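Local coordinates for protein glycoside hydrolase family 31 (Trueperella pyogenes, PDB 5I0G) that degrades the cyclic glucan cycloalternan, probably by hydrolysing its alpha-glucosidic linkages as a family 31 glycoside hydrolase, and binds that sugar in its pocket, at residues Val196-Lys201 against Phe514-Phe519; Trp387-Gln392 against Gly469-Gly474; Ala530-Ser535 against Ala563-Pro568; Gly8-Tyr13 against Lys425-Trp430. The protein carries 1 engineered substitution. All coordinates share one frame; numbering follows the deposited sequence.

Contact 1 of 4, residues Val196-Lys201 against Phe514-Phe519; sequences VFEQYK and FSRSGF. With GLC (alpha-D-glucopyranose), chain B; GLC (alpha-D-glucopyranose), chain C.
Val196 divides its two methyls between different partners: CG2 sits 3.4 Å from Gly518 O and also meets the Phe519 ring obliquely at CD1, while CG1 lies 4.2 Å from Ser517 CB. A branched apolar residue suits this buried place, because its fork lets one methyl reach Ser517 and the other Gly518 and Phe519. Two residues on, Glu198 turns to polar work. With CG anti to the backbone N (chi1 -170°) and the chain straight beyond it, the carboxylate is carried out to Arg516, whose NH2 forms a salt bridge with Glu198 OE1 at 3.3 Å. The two flat groups are inclined by 38°, and Glu198 OE2 is left to the sugar: it accepts from O6 of the chain B glucose at 2.6 Å and from O4 at 3.0 Å. That O4 in turn receives a nearly straight bond, 3.1 Å, from Arg516 NH1 in the guanidinium plane. Arg516 follows the fifth strand of the family 31 TIM barrel, whereas the loop of Glu198 leaves the edge strand 191-194 of an antiparallel sheet and passes beside the barrel mouth. Glu470, at NE, and Asp467, at NH1, are salt-bridged to the same guanidinium and probably help to fix its rotation. Tyr200 offers one ring face to the chain B glucose, the ring lying 3.8 Å from O6 at CG, and Lys201 covers the other face, its CG 3.9 Å above the ring centre.

Contact 2 of 4, residues Trp387-Gln392 against Gly469-Gly474; sequences WQIPLQ and GEHAWG. With GLC (alpha-D-glucopyranose), chain C.
Leu391 lies squarely on the imidazole of His471: its CD1 methyl is 3.6 Å from the ring centroid and only 2° off the normal, a CH-pi contact over the face. Two more apolar groups close in on the same ring. Pro390 CD comes to its edge, 3.8 Å from His471 NE2, and Ile389 CD1 approaches NE2 obliquely at 3.9 Å. A planar ring suits this place, since its face can take the Leu391 methyl while its edge takes Pro390. Pro390, centre of an inverse gamma turn, also presses CG to 3.6 Å from Gly469 N; the positive phi of Gly469 (90°) would drive a CB against the preceding carbonyl oxygen. All of this tight part is buried, and the contact has no solvent side. Its looser ends are where the chains part: Ala472 to Gly474 run away from the other segment, and at the far end Trp387 turns its indole to the chain C glucose, with NE1 3.9 Å from C6 and hydrogen-bonded to Asp467. Strands 383-388 and 463-466 are neighbours in the parallel barrel, so the contact joins the loops leaving their C-terminal ends, while Tyr492 and Tyr496 of helix 485-506 pack on Pro390.

Contact 3 of 4, residues Ala530-Ser535 against Ala563-Pro568; sequences AGAEDS and AGFSGP. Engineered in segment 530-535: Ala532 (natural residue Asp). With GLC (alpha-D-glucopyranose), chain C.
The carbonyl oxygen of Glu533 is met by two successive amides of the other loop: Ser566 N donates to it at 3.2 Å in the carbonyl plane, and Phe565 N adds a weak bond of 3.5 Å. The same oxygen lies at the edge of the Phe565 ring, where the ring hydrogens carry a slight positive charge. Further along, Ser535 OG donates a short hydrogen bond of 2.6 Å to Ala563 O; chi1 of -73° sets the hydroxyl beside the backbone N, and Arg604 also bonds to OG. Serine is apt here, small enough to lie against a backbone and able both to donate and to accept. Gly564 lets the chains come this near, because a CB on it would run into Asp534 O and Ser535 CA. These are the loops following the sixth and seventh strands of the TIM barrel, 527-529 and 558-561, and their approach shapes one wall of the sugar pocket. Phe565 CE2 is 3.6 Å from C3 of the chain C glucose, and CE1 of the same ring is met obliquely by CB of Ala532 at 3.5 Å. Ala532 is engineered from aspartate; in family 31 the general acid/base is an aspartate after the sixth strand, a place this position probably matches. Two waters complete the seam. One accepts from both Glu533 N and Phe565 N; the other takes Ser535 N at 2.9 Å and donates to Ser566 O at 2.7 Å. Back within the first loop, Glu533 OE1 accepts from Asp534 N at 3.0 Å on its anti side.

Contact 4 of 4, residues Gly8-Tyr13 against Lys425-Trp430; sequences GIEHPY and KNRGWW. With GLC (alpha-D-glucopyranose), chain B; GLC (alpha-D-glucopyranose), chain D.
Charged and polar bonds converge on one nitrogen, Arg427 NH1. It donates to Ile9 O at 3.0 Å, nearly straight although it stands well above the carbonyl plane, and to Glu10 OE2 at 3.1 Å in a salt bridge that comes in over the carboxylate. Both acceptors lie near the guanidinium plane, which suits arginine, since its N-H bonds fan out in that plane. Glu418 takes NH2, and Glu10 OE1 accepts from the backbone of Ser475. Beside Arg427, Asn426 OD1 accepts from Gly428 N in an Asx turn. Apolar packing runs alongside: the aliphatic part of Arg427 and the Ile9 side chain slide past each other in opposite directions, CG1 of Ile9 being 3.7 Å from CD of Arg427. Among aromatic groups, His11 NE2 and Trp429 CZ3 approach obliquely at 4.0 Å. The tryptophans then serve the sugar. Trp429 NE1 donates to O6 of the chain B glucose at 3.0 Å, while Trp430 lays one face against that glucose, CG 3.5 Å from C6, and gives NE1 to O5 of the chain D glucose at 2.9 Å. One salt bridge and one carbonyl bond thus tie the N-terminal segment to Arg427, close in sequence to both sugar-binding tryptophans, which probably helps to place them.

Contact 1 touches all three others. Arg516 NE meets Glu470 OE2 of contact 2 at 2.7 Å, Lys201 NZ meets Asp534 OD1 of contact 3 at 2.6 Å, and Phe197 CE1 comes to 3.3 Å from His11 CE1 of contact 4. Contacts 2 and 4 also join directly, Ile389 CD1 lying 3.2 Å from Trp430 CZ3. Contact 3 stands apart from these two, with nearest atoms about 8 Å from contact 2 and about 9 Å from contact 4. The bound cycloalternan links them: its chain C glucose touches contacts 1, 2 and 3, its chain B glucose contacts 1 and 4, so that barrel loops and non-barrel segments together contact one cyclic sugar.

Contact 1 of 4, residues Val196-Lys201 against Phe514-Phe519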
# COMPACT_ATOMS: atom_id res chain seq x y z
N VAL A 196 -7.52 -0.44 1.53
CA VAL A 196 -6.20 0.16 1.71
C VAL A 196 -5.82 0.04 3.19
O VAL A 196 -6.58 0.44 4.05
CB VAL A 196 -6.16 1.65 1.28
CG1 VAL A 196 -4.76 2.25 1.54
CG2 VAL A 196 -6.54 1.80 -0.19
N PHE A 197 -4.66 -0.56 3.46
CA PHE A 197 -4.19 -0.77 4.83
C PHE A 197 -2.67 -0.75 4.86
O PHE A 197 -2.02 -1.27 3.95
CB PHE A 197 -4.69 -2.12 5.35
CG PHE A 197 -4.27 -2.44 6.77
CD1 PHE A 197 -4.78 -1.71 7.83
CD2 PHE A 197 -3.39 -3.46 7.04
CE1 PHE A 197 -4.41 -1.99 9.14
CE2 PHE A 197 -3.01 -3.75 8.34
CZ PHE A 197 -3.52 -3.01 9.40
N GLU A 198 -2.11 -0.20 5.93
CA GLU A 198 -0.69 -0.32 6.17
C GLU A 198 -0.41 -1.59 6.98
O GLU A 198 -0.56 -1.60 8.20
CB GLU A 198 -0.10 0.89 6.90
CG GLU A 198 1.43 0.80 6.90
CD GLU A 198 2.14 1.59 7.97
OE1 GLU A 198 1.54 2.54 8.53
OE2 GLU A 198 3.33 1.25 8.22
N GLN A 199 0.04 -2.63 6.30
CA GLN A 199 0.58 -3.79 6.96
C GLN A 199 2.09 -3.57 7.05
O GLN A 199 2.80 -3.67 6.05
CB GLN A 199 0.22 -5.07 6.19
CG GLN A 199 0.76 -6.36 6.79
CD GLN A 199 0.45 -6.53 8.26
OE1 GLN A 199 -0.72 -6.55 8.67
NE2 GLN A 199 1.48 -6.67 9.07
N TYR A 200 2.58 -3.22 8.25
CA TYR A 200 3.98 -2.93 8.43
C TYR A 200 4.77 -4.26 8.49
O TYR A 200 4.87 -4.90 9.54
CB TYR A 200 4.22 -2.06 9.66
CG TYR A 200 5.68 -1.76 9.91
CD1 TYR A 200 6.42 -1.02 9.01
CD2 TYR A 200 6.31 -2.24 11.05
CE1 TYR A 200 7.77 -0.74 9.23
CE2 TYR A 200 7.66 -1.96 11.29
CZ TYR A 200 8.37 -1.21 10.38
OH TYR A 200 9.70 -0.97 10.62
N LYS A 201 5.30 -4.64 7.33
CA LYS A 201 6.10 -5.86 7.12
C LYS A 201 5.23 -7.10 7.06
O LYS A 201 4.05 -7.06 7.41
CB LYS A 201 7.26 -5.99 8.12
CG LYS A 201 8.11 -4.71 8.16
CD LYS A 201 9.48 -4.92 8.77
CE LYS A 201 9.44 -4.92 10.28
NZ LYS A 201 10.77 -5.22 10.86
N PHE A 514 6.55 8.91 -5.87
CA PHE A 514 6.98 7.57 -5.50
C PHE A 514 6.18 7.17 -4.25
O PHE A 514 6.42 7.73 -3.17
CB PHE A 514 8.49 7.62 -5.25
CG PHE A 514 9.17 6.28 -5.08
CD1 PHE A 514 9.10 5.31 -6.05
CD2 PHE A 514 9.96 6.03 -3.96
CE1 PHE A 514 9.79 4.11 -5.91
CE2 PHE A 514 10.63 4.83 -3.80
CZ PHE A 514 10.56 3.87 -4.78
N SER A 515 5.22 6.24 -4.41
CA SER A 515 4.21 5.97 -3.37
C SER A 515 4.17 4.49 -3.04
O SER A 515 4.60 3.67 -3.84
CB SER A 515 2.79 6.37 -3.84
OG SER A 515 2.72 7.68 -4.38
N ARG A 516 3.64 4.15 -1.88
CA ARG A 516 3.43 2.75 -1.51
C ARG A 516 1.96 2.34 -1.58
O ARG A 516 1.67 1.16 -1.85
CB ARG A 516 4.00 2.45 -0.13
CG ARG A 516 3.28 3.16 1.01
CD ARG A 516 3.94 2.93 2.34
NE ARG A 516 3.02 3.29 3.43
CZ ARG A 516 3.38 3.48 4.69
NH1 ARG A 516 4.64 3.42 5.08
NH2 ARG A 516 2.45 3.76 5.58
N SER A 517 1.04 3.27 -1.32
CA SER A 517 -0.38 2.94 -1.30
C SER A 517 -1.14 3.49 -2.48
O SER A 517 -0.75 4.46 -3.13
CB SER A 517 -1.05 3.33 0.02
OG SER A 517 -1.10 4.74 0.20
N GLY A 518 -2.25 2.83 -2.77
CA GLY A 518 -3.04 3.18 -3.92
C GLY A 518 -4.33 2.42 -3.99
O GLY A 518 -4.71 1.69 -3.05
N PHE A 519 -5.01 2.63 -5.11
CA PHE A 519 -6.27 1.99 -5.40
C PHE A 519 -6.52 2.16 -6.92
O PHE A 519 -5.66 2.69 -7.62
CB PHE A 519 -7.38 2.62 -4.57
CG PHE A 519 -8.56 1.73 -4.33
CD1 PHE A 519 -8.47 0.67 -3.46
CD2 PHE A 519 -9.77 1.96 -4.98
CE1 PHE A 519 -9.55 -0.16 -3.23
CE2 PHE A 519 -10.85 1.13 -4.78
CZ PHE A 519 -10.75 0.07 -3.89
C1 GLC B . 8.04 3.47 11.27
C2 GLC B . 8.56 3.24 9.85
C3 GLC B . 7.58 3.78 8.80
C4 GLC B . 6.21 3.13 9.05
C5 GLC B . 5.78 3.46 10.48
C6 GLC B . 4.35 3.04 10.84
O2 GLC B . 9.84 3.86 9.70
O3 GLC B . 8.13 3.45 7.51
O4 GLC B . 5.22 3.60 8.12
O5 GLC B . 6.73 2.89 11.38
O6 GLC B . 4.12 1.65 10.64
C1 GLC C . 7.83 4.40 6.46
C2 GLC C . 8.27 3.84 5.10
C3 GLC C . 9.79 3.84 4.99
C4 GLC C . 10.40 5.19 5.35
C5 GLC C . 9.86 5.67 6.69
C6 GLC C . 10.32 7.08 7.00
O2 GLC C . 7.79 2.49 4.91
O3 GLC C . 10.21 3.50 3.67
O4 GLC C . 11.82 5.03 5.46
O5 GLC C . 8.43 5.67 6.69
O6 GLC C . 10.10 7.27 8.39

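Contact 2 of 4, residues Trp387-Gln392 against Gly469-Gly474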
# COMPACT_ATOMS: atom_id res chain seq x y z
N TRP A 387 10.97 13.27 0.71
CA TRP A 387 9.91 12.52 1.37
C TRP A 387 8.80 13.41 1.88
O TRP A 387 9.01 14.58 2.24
CB TRP A 387 10.54 11.76 2.53
CG TRP A 387 9.72 10.74 3.22
CD1 TRP A 387 9.68 9.43 2.95
CD2 TRP A 387 8.92 10.94 4.39
NE1 TRP A 387 8.86 8.78 3.84
CE2 TRP A 387 8.38 9.70 4.74
CE3 TRP A 387 8.58 12.06 5.15
CZ2 TRP A 387 7.53 9.52 5.82
CZ3 TRP A 387 7.73 11.90 6.24
CH2 TRP A 387 7.21 10.63 6.56
N GLN A 388 7.60 12.85 1.89
CA GLN A 388 6.38 13.56 2.30
C GLN A 388 5.41 12.57 2.93
O GLN A 388 5.48 11.34 2.68
CB GLN A 388 5.65 14.21 1.11
CG GLN A 388 6.35 15.40 0.49
CD GLN A 388 6.25 16.65 1.33
OE1 GLN A 388 5.27 17.39 1.24
NE2 GLN A 388 7.26 16.91 2.13
N ILE A 389 4.47 13.14 3.69
CA ILE A 389 3.39 12.39 4.34
C ILE A 389 2.12 13.27 4.20
O ILE A 389 2.22 14.51 4.31
CB ILE A 389 3.77 12.10 5.82
CG1 ILE A 389 2.77 11.18 6.52
CG2 ILE A 389 3.88 13.38 6.64
CD1 ILE A 389 3.10 9.73 6.38
N PRO A 390 0.92 12.65 3.98
CA PRO A 390 -0.30 13.49 3.89
C PRO A 390 -0.98 13.61 5.26
O PRO A 390 -2.11 13.18 5.42
CB PRO A 390 -1.16 12.70 2.89
CG PRO A 390 -0.82 11.27 3.19
CD PRO A 390 0.58 11.23 3.78
N LEU A 391 -0.26 14.16 6.22
CA LEU A 391 -0.72 14.42 7.59
C LEU A 391 -0.05 15.67 8.12
O LEU A 391 1.03 16.03 7.68
CB LEU A 391 -0.35 13.27 8.52
CG LEU A 391 -1.07 11.94 8.28
CD1 LEU A 391 -0.41 10.84 9.10
CD2 LEU A 391 -2.56 12.08 8.59
N GLN A 392 -0.70 16.33 9.07
CA GLN A 392 -0.14 17.49 9.73
C GLN A 392 -0.18 17.22 11.22
O GLN A 392 -1.26 17.23 11.84
CB GLN A 392 -0.95 18.74 9.38
CG GLN A 392 -0.45 20.01 10.04
CD GLN A 392 0.63 20.68 9.23
OE1 GLN A 392 0.46 20.92 8.05
NE2 GLN A 392 1.73 21.00 9.87
N GLY A 469 -0.54 7.66 3.20
CA GLY A 469 -1.86 7.65 2.58
C GLY A 469 -2.97 6.73 3.08
O GLY A 469 -4.11 6.87 2.63
N GLU A 470 -2.67 5.83 4.01
CA GLU A 470 -3.64 4.83 4.49
C GLU A 470 -4.37 5.25 5.78
O GLU A 470 -5.03 4.43 6.43
CB GLU A 470 -2.94 3.48 4.73
CG GLU A 470 -1.97 3.05 3.64
CD GLU A 470 -0.53 3.53 3.85
OE1 GLU A 470 -0.24 4.36 4.74
OE2 GLU A 470 0.34 3.08 3.09
N HIS A 471 -4.29 6.52 6.14
CA HIS A 471 -4.62 6.94 7.50
C HIS A 471 -6.11 7.12 7.80
O HIS A 471 -6.48 7.15 8.96
CB HIS A 471 -3.89 8.24 7.81
CG HIS A 471 -2.50 8.25 7.28
ND1 HIS A 471 -1.51 7.43 7.78
CD2 HIS A 471 -1.95 8.93 6.25
CE1 HIS A 471 -0.40 7.62 7.09
NE2 HIS A 471 -0.64 8.53 6.16
N ALA A 472 -6.96 7.26 6.77
CA ALA A 472 -8.39 7.58 6.99
C ALA A 472 -9.17 6.34 7.41
O ALA A 472 -9.38 5.45 6.59
CB ALA A 472 -9.01 8.20 5.74
N TRP A 473 -9.57 6.29 8.68
CA TRP A 473 -10.45 5.23 9.19
C TRP A 473 -11.76 5.88 9.63
O TRP A 473 -11.75 6.85 10.37
CB TRP A 473 -9.83 4.50 10.40
CG TRP A 473 -8.59 3.70 10.11
CD1 TRP A 473 -8.07 3.37 8.88
CD2 TRP A 473 -7.72 3.11 11.08
NE1 TRP A 473 -6.93 2.64 9.02
CE2 TRP A 473 -6.68 2.46 10.36
CE3 TRP A 473 -7.70 3.06 12.47
CZ2 TRP A 473 -5.65 1.77 10.99
CZ3 TRP A 473 -6.67 2.37 13.11
CH2 TRP A 473 -5.66 1.74 12.37
N GLY A 474 -12.87 5.33 9.16
CA GLY A 474 -14.19 5.78 9.55
C GLY A 474 -15.07 5.86 8.34
O GLY A 474 -14.80 6.64 7.44
C1 GLC C . 7.83 4.40 6.46
C2 GLC C . 8.27 3.84 5.10
C3 GLC C . 9.79 3.84 4.99
C4 GLC C . 10.40 5.19 5.35
C5 GLC C . 9.86 5.67 6.69
C6 GLC C . 10.32 7.08 7.00
O2 GLC C . 7.79 2.49 4.91
O3 GLC C . 10.21 3.50 3.67
O4 GLC C . 11.82 5.03 5.46
O5 GLC C . 8.43 5.67 6.69
O6 GLC C . 10.10 7.27 8.39

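Contact 3 of 4, residues Ala530-Ser535 against Ala563-Pro568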
# COMPACT_ATOMS: atom_id res chain seq x y z
N ALA A 530 7.10 -1.49 -3.12
CA ALA A 530 6.40 -2.56 -2.41
C ALA A 530 6.24 -2.37 -0.89
O ALA A 530 5.62 -3.21 -0.24
CB ALA A 530 7.10 -3.89 -2.68
N GLY A 531 6.80 -1.30 -0.33
CA GLY A 531 6.62 -0.99 1.08
C GLY A 531 7.70 -1.58 1.95
O GLY A 531 8.80 -1.84 1.50
N ALA A 532 7.37 -1.79 3.22
CA ALA A 532 8.36 -2.12 4.23
C ALA A 532 8.48 -3.63 4.39
O ALA A 532 7.47 -4.32 4.53
CB ALA A 532 7.96 -1.48 5.55
N GLU A 533 9.72 -4.13 4.39
CA GLU A 533 9.99 -5.54 4.73
C GLU A 533 11.32 -5.74 5.45
O GLU A 533 12.20 -4.87 5.44
CB GLU A 533 9.96 -6.43 3.48
CG GLU A 533 8.65 -7.18 3.26
CD GLU A 533 8.40 -8.33 4.23
OE1 GLU A 533 8.85 -8.31 5.41
OE2 GLU A 533 7.70 -9.29 3.82
N ASP A 534 11.45 -6.91 6.06
CA ASP A 534 12.73 -7.36 6.60
C ASP A 534 13.65 -7.84 5.50
O ASP A 534 13.24 -8.02 4.35
CB ASP A 534 12.51 -8.49 7.62
CG ASP A 534 11.82 -8.01 8.90
OD1 ASP A 534 12.16 -6.93 9.43
OD2 ASP A 534 10.92 -8.72 9.38
N SER A 535 14.91 -8.03 5.87
CA SER A 535 15.95 -8.52 4.96
C SER A 535 16.04 -10.05 5.00
O SER A 535 17.00 -10.63 5.53
CB SER A 535 17.29 -7.85 5.28
OG SER A 535 17.28 -6.48 4.86
N ALA A 563 16.72 -6.24 -1.20
CA ALA A 563 17.23 -7.01 -0.07
C ALA A 563 16.61 -6.64 1.30
O ALA A 563 17.12 -7.08 2.33
CB ALA A 563 18.75 -6.93 -0.03
N GLY A 564 15.53 -5.86 1.32
CA GLY A 564 14.93 -5.38 2.57
C GLY A 564 15.63 -4.16 3.17
O GLY A 564 16.87 -4.00 3.07
N PHE A 565 14.81 -3.31 3.79
CA PHE A 565 15.26 -2.06 4.42
C PHE A 565 15.32 -2.12 5.96
O PHE A 565 15.98 -1.28 6.56
CB PHE A 565 14.40 -0.85 3.90
CG PHE A 565 13.30 -0.37 4.85
CD1 PHE A 565 12.32 -1.23 5.34
CD2 PHE A 565 13.23 0.98 5.19
CE1 PHE A 565 11.32 -0.76 6.20
CE2 PHE A 565 12.23 1.47 6.03
CZ PHE A 565 11.27 0.60 6.55
N SER A 566 14.64 -3.08 6.58
CA SER A 566 14.46 -3.07 8.05
C SER A 566 15.29 -4.12 8.77
O SER A 566 15.49 -5.22 8.25
CB SER A 566 12.99 -3.28 8.41
OG SER A 566 12.82 -3.17 9.82
N GLY A 567 15.78 -3.76 9.95
CA GLY A 567 16.60 -4.64 10.77
C GLY A 567 18.05 -4.76 10.28
O GLY A 567 18.49 -3.99 9.43
N PRO A 568 18.80 -5.76 10.80
CA PRO A 568 20.20 -5.94 10.42
C PRO A 568 20.39 -6.00 8.90
O PRO A 568 19.49 -6.44 8.17
CB PRO A 568 20.58 -7.28 11.08
CG PRO A 568 19.63 -7.42 12.22
CD PRO A 568 18.35 -6.82 11.72
C1 GLC C . 7.83 4.40 6.46
C2 GLC C . 8.27 3.84 5.10
C3 GLC C . 9.79 3.84 4.99
C4 GLC C . 10.40 5.19 5.35
C5 GLC C . 9.86 5.67 6.69
C6 GLC C . 10.32 7.08 7.00
O2 GLC C . 7.79 2.49 4.91
O3 GLC C . 10.21 3.50 3.67
O4 GLC C . 11.82 5.03 5.46
O5 GLC C . 8.43 5.67 6.69
O6 GLC C . 10.10 7.27 8.39
O HOH W 1 11.84 -3.01 2.66
O HOH W 2 16.08 -7.86 8.50

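Contact 4 of 4, residues Gly8-Tyr13 against Lys425-Trp430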
# COMPACT_ATOMS: atom_id res chain seq x y z
N GLY A 8 -16.65 1.21 16.54
CA GLY A 8 -15.29 1.26 17.08
C GLY A 8 -14.39 2.26 16.37
O GLY A 8 -14.85 3.22 15.76
N ILE A 9 -13.09 2.01 16.47
CA ILE A 9 -12.04 2.85 15.84
C ILE A 9 -12.01 2.66 14.31
O ILE A 9 -11.52 3.55 13.57
CB ILE A 9 -10.67 2.55 16.51
CG1 ILE A 9 -9.64 3.63 16.24
CG2 ILE A 9 -10.11 1.17 16.13
CD1 ILE A 9 -8.37 3.44 17.05
N GLU A 10 -12.53 1.51 13.85
CA GLU A 10 -12.65 1.14 12.42
C GLU A 10 -11.29 0.92 11.74
O GLU A 10 -11.07 1.32 10.60
CB GLU A 10 -13.56 2.11 11.63
CG GLU A 10 -14.98 2.19 12.18
CD GLU A 10 -15.77 3.38 11.67
OE1 GLU A 10 -16.36 3.27 10.58
OE2 GLU A 10 -15.82 4.44 12.37
N HIS A 11 -10.40 0.26 12.48
CA HIS A 11 -9.22 -0.42 11.92
C HIS A 11 -9.83 -1.55 11.07
O HIS A 11 -10.69 -2.28 11.58
CB HIS A 11 -8.37 -0.93 13.09
CG HIS A 11 -7.14 -1.68 12.71
ND1 HIS A 11 -7.16 -2.80 11.92
CD2 HIS A 11 -5.85 -1.53 13.09
CE1 HIS A 11 -5.95 -3.29 11.80
NE2 HIS A 11 -5.13 -2.53 12.49
N PRO A 12 -9.41 -1.69 9.79
CA PRO A 12 -10.12 -2.63 8.89
C PRO A 12 -10.05 -4.11 9.25
O PRO A 12 -10.91 -4.85 8.86
CB PRO A 12 -9.48 -2.39 7.51
CG PRO A 12 -8.27 -1.56 7.74
CD PRO A 12 -8.39 -0.89 9.08
N TYR A 13 -8.98 -4.52 9.92
CA TYR A 13 -8.83 -5.89 10.45
C TYR A 13 -8.80 -6.05 11.98
O TYR A 13 -8.28 -7.04 12.48
CB TYR A 13 -7.54 -6.49 9.88
CG TYR A 13 -7.47 -6.43 8.36
CD1 TYR A 13 -8.19 -7.33 7.57
CD2 TYR A 13 -6.70 -5.47 7.72
CE1 TYR A 13 -8.12 -7.28 6.17
CE2 TYR A 13 -6.62 -5.40 6.33
CZ TYR A 13 -7.33 -6.30 5.56
OH TYR A 13 -7.22 -6.19 4.20
N LYS A 425 -9.00 13.39 13.41
CA LYS A 425 -7.74 13.19 14.13
C LYS A 425 -7.30 11.76 13.89
O LYS A 425 -8.04 10.82 14.22
CB LYS A 425 -7.94 13.44 15.62
CG LYS A 425 -8.31 14.87 16.02
CD LYS A 425 -7.27 15.91 15.56
CE LYS A 425 -6.76 16.81 16.67
NZ LYS A 425 -7.85 17.66 17.22
N ASN A 426 -6.12 11.59 13.29
CA ASN A 426 -5.68 10.27 12.83
C ASN A 426 -5.77 9.19 13.92
O ASN A 426 -5.21 9.33 14.99
CB ASN A 426 -4.25 10.34 12.27
CG ASN A 426 -3.77 9.01 11.72
OD1 ASN A 426 -4.55 8.16 11.29
ND2 ASN A 426 -2.46 8.82 11.74
N ARG A 427 -6.50 8.13 13.60
CA ARG A 427 -6.75 7.02 14.53
C ARG A 427 -5.65 5.96 14.51
O ARG A 427 -5.66 5.07 15.32
CB ARG A 427 -8.07 6.35 14.19
CG ARG A 427 -9.26 7.29 14.30
CD ARG A 427 -10.57 6.56 14.10
NE ARG A 427 -11.63 7.53 13.85
CZ ARG A 427 -12.89 7.24 13.51
NH1 ARG A 427 -13.32 5.99 13.38
NH2 ARG A 427 -13.73 8.24 13.31
N GLY A 428 -4.74 6.06 13.54
CA GLY A 428 -3.65 5.12 13.40
C GLY A 428 -2.54 5.26 14.42
O GLY A 428 -2.51 6.19 15.21
N TRP A 429 -1.63 4.30 14.35
CA TRP A 429 -0.45 4.22 15.23
C TRP A 429 0.70 5.13 14.70
O TRP A 429 1.57 5.52 15.47
CB TRP A 429 0.02 2.74 15.39
CG TRP A 429 0.41 2.10 14.09
CD1 TRP A 429 1.63 2.17 13.48
CD2 TRP A 429 -0.45 1.37 13.19
NE1 TRP A 429 1.59 1.51 12.28
CE2 TRP A 429 0.33 1.01 12.07
CE3 TRP A 429 -1.80 0.98 13.23
CZ2 TRP A 429 -0.18 0.28 10.98
CZ3 TRP A 429 -2.31 0.24 12.14
CH2 TRP A 429 -1.50 -0.10 11.04
N TRP A 430 0.69 5.46 13.41
CA TRP A 430 1.70 6.34 12.82
C TRP A 430 1.24 7.80 12.76
O TRP A 430 0.24 8.11 12.11
CB TRP A 430 2.02 5.85 11.41
CG TRP A 430 3.30 6.36 10.86
CD1 TRP A 430 4.41 6.72 11.55
CD2 TRP A 430 3.62 6.53 9.47
NE1 TRP A 430 5.41 7.10 10.69
CE2 TRP A 430 4.95 7.00 9.41
CE3 TRP A 430 2.92 6.33 8.28
CZ2 TRP A 430 5.59 7.27 8.20
CZ3 TRP A 430 3.55 6.60 7.08
CH2 TRP A 430 4.88 7.06 7.05
C1 GLC B . 8.04 3.47 11.27
C2 GLC B . 8.56 3.24 9.85
C3 GLC B . 7.58 3.78 8.80
C4 GLC B . 6.21 3.13 9.05
C5 GLC B . 5.78 3.46 10.48
C6 GLC B . 4.35 3.04 10.84
O2 GLC B . 9.84 3.86 9.70
O3 GLC B . 8.13 3.45 7.51
O4 GLC B . 5.22 3.60 8.12
O5 GLC B . 6.73 2.89 11.38
O6 GLC B . 4.12 1.65 10.64
C1 GLC D . 8.26 8.91 12.54
C2 GLC D . 8.05 9.39 13.97
C3 GLC D . 8.60 8.37 14.96
C4 GLC D . 7.98 7.00 14.71
C5 GLC D . 8.29 6.58 13.28
C6 GLC D . 7.72 5.21 12.92
O2 GLC D . 8.69 10.67 14.16
O3 GLC D . 8.29 8.77 16.30
O4 GLC D . 8.50 6.06 15.64
O5 GLC D . 7.76 7.57 12.38
O6 GLC D . 8.07 4.89 11.56